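Side-chain contact in cupin type-2 domain-containing protein (PDB 2I45), which is of unknown function but adopts the small beta-barrel fold of the cupin superfamily: residues 23-27 with 28-32. Sequence-based numbering, arbitrary orientation.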
# COMPACT_ATOMS: atom_id res chain seq x y z
N ILE B 23 -3.73 6.46 13.00
CA ILE B 23 -3.98 5.05 12.72
C ILE B 23 -5.41 4.82 12.25
O ILE B 23 -6.34 5.22 12.96
CB ILE B 23 -3.91 4.24 14.02
CG1 ILE B 23 -2.47 4.18 14.53
CG2 ILE B 23 -4.53 2.87 13.82
CD1 ILE B 23 -2.35 3.99 16.09
N ILE B 24 -5.59 4.16 11.10
CA ILE B 24 -6.93 3.80 10.59
C ILE B 24 -7.14 2.26 10.52
O ILE B 24 -6.21 1.52 10.11
CB ILE B 24 -7.15 4.43 9.20
CG1 ILE B 24 -6.68 5.90 9.18
CG2 ILE B 24 -8.59 4.35 8.78
CD1 ILE B 24 -6.73 6.51 7.85
N ASN B 25 -8.34 1.80 10.93
CA ASN B 25 -8.76 0.41 10.70
C ASN B 25 -9.75 0.12 9.54
O ASN B 25 -10.73 0.83 9.34
CB ASN B 25 -9.38 -0.14 11.99
CG ASN B 25 -8.39 -0.24 13.11
OD1 ASN B 25 -8.63 0.27 14.22
ND2 ASN B 25 -7.24 -0.91 12.83
N ARG B 26 -9.53 -0.97 8.82
CA ARG B 26 -10.42 -1.36 7.72
C ARG B 26 -10.37 -2.86 7.67
O ARG B 26 -9.38 -3.39 7.15
CB ARG B 26 -9.96 -0.84 6.32
CG ARG B 26 -9.97 0.68 6.06
CD ARG B 26 -11.39 1.26 6.01
NE ARG B 26 -11.48 2.38 6.94
CZ ARG B 26 -11.75 3.65 6.63
NH1 ARG B 26 -12.03 4.04 5.38
NH2 ARG B 26 -11.75 4.54 7.61
N HIS B 27 -11.39 -3.55 8.17
CA HIS B 27 -11.34 -5.02 8.20
C HIS B 27 -10.04 -5.52 8.87
O HIS B 27 -9.60 -4.91 9.84
CB HIS B 27 -11.52 -5.58 6.78
CG HIS B 27 -12.85 -5.23 6.17
ND1 HIS B 27 -13.01 -4.20 5.25
CD2 HIS B 27 -14.09 -5.78 6.35
CE1 HIS B 27 -14.28 -4.14 4.89
NE2 HIS B 27 -14.96 -5.08 5.55
N GLY B 28 -9.42 -6.59 8.36
CA GLY B 28 -8.16 -7.15 8.92
C GLY B 28 -6.90 -6.39 8.48
O GLY B 28 -5.85 -7.00 8.13
N PHE B 29 -6.99 -5.06 8.49
CA PHE B 29 -5.82 -4.21 8.25
C PHE B 29 -5.78 -2.97 9.11
O PHE B 29 -6.82 -2.34 9.36
CB PHE B 29 -5.74 -3.78 6.81
CG PHE B 29 -5.32 -4.86 5.89
CD1 PHE B 29 -4.01 -5.34 5.91
CD2 PHE B 29 -6.24 -5.41 5.00
CE1 PHE B 29 -3.61 -6.37 5.05
CE2 PHE B 29 -5.86 -6.42 4.10
CZ PHE B 29 -4.54 -6.92 4.13
N GLN B 30 -4.56 -2.62 9.54
CA GLN B 30 -4.32 -1.39 10.26
C GLN B 30 -3.41 -0.45 9.46
O GLN B 30 -2.38 -0.85 8.94
CB GLN B 30 -3.68 -1.68 11.57
CG GLN B 30 -3.79 -0.48 12.45
CD GLN B 30 -3.59 -0.80 13.92
OE1 GLN B 30 -2.43 -0.80 14.39
NE2 GLN B 30 -4.70 -1.06 14.67
N PHE B 31 -3.78 0.81 9.35
CA PHE B 31 -2.89 1.75 8.59
C PHE B 31 -2.40 2.80 9.54
O PHE B 31 -3.20 3.37 10.31
CB PHE B 31 -3.56 2.36 7.36
CG PHE B 31 -4.19 1.34 6.42
CD1 PHE B 31 -3.58 0.99 5.22
CD2 PHE B 31 -5.38 0.73 6.72
CE1 PHE B 31 -4.15 0.05 4.34
CE2 PHE B 31 -5.93 -0.23 5.85
CZ PHE B 31 -5.32 -0.55 4.66
N HIS B 32 -1.09 2.99 9.52
CA HIS B 32 -0.45 4.06 10.24
C HIS B 32 -0.01 5.14 9.21
O HIS B 32 0.64 4.83 8.18
CB HIS B 32 0.74 3.50 10.99
CG HIS B 32 0.39 2.58 12.11
ND1 HIS B 32 0.77 2.82 13.42
CD2 HIS B 32 -0.32 1.42 12.14
CE1 HIS B 32 0.32 1.84 14.20
NE2 HIS B 32 -0.35 0.98 13.44
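Ile-24 and Phe-31 form the hydrogen-bonded pair at the middle of a tight antiparallel hairpin, whose strands 23-26 and 29-32 run at 158° to one another. Ile-24 N donates to Phe-31 O at 2.6 Å, and Phe-31 N returns an equally short bond to Ile-24 O; both lie in the carbonyl planes. Nearer the turn, Arg-26 N reaches Phe-29 O at 3.1 Å, whereas Phe-29 N makes only weak bonds back to Arg-26 O and His-27 O. His-27 and Gly-28 take backbone angles resembling a type II′ turn.

On the face carrying Ile-23, Asn-25, Gln-30 and His-32, Ile-23 is flanked by two neighbours. Its CG1, placed beside the backbone N (chi1 -69°), sits over one face of the His-32 imidazole, 3.8 Å from the ring centroid, in a CH-pi contact. Its other branch, CG2, meets Gln-30 CG at 3.7 Å. The side chains of Asn-25 and Gln-30 run alongside each other, pointing the same way.

The other face holds Ile-24, Arg-26, Phe-29 and Phe-31. Phe-31 presents an edge, with CE2 4.1 Å from Arg-26 CB and CD2 3.6 Å from Ile-24 O, which lies in the ring plane. Bends at chi2 and chi3 turn the Arg-26 side chain back along its own strand, where NE donates to Asn-25 O at 3.0 Å from 41° above the carbonyl plane.

Strand 22-26 is outermost in the larger sheet within this chain; strand 29-37 pairs with strand 92-99, where Phe-29 and Phe-31 pack on Ile-98. At the turn Gly-28 N hydrogen-bonds to OD1 of Asp-49 of the second subunit, and Phe-31 packs on Met-76 of that subunit. The two bonds between Ile-24 and Phe-31 thus fix the register, while Arg-26, Phe-29 and Phe-31, together with the turn, meet the second subunit.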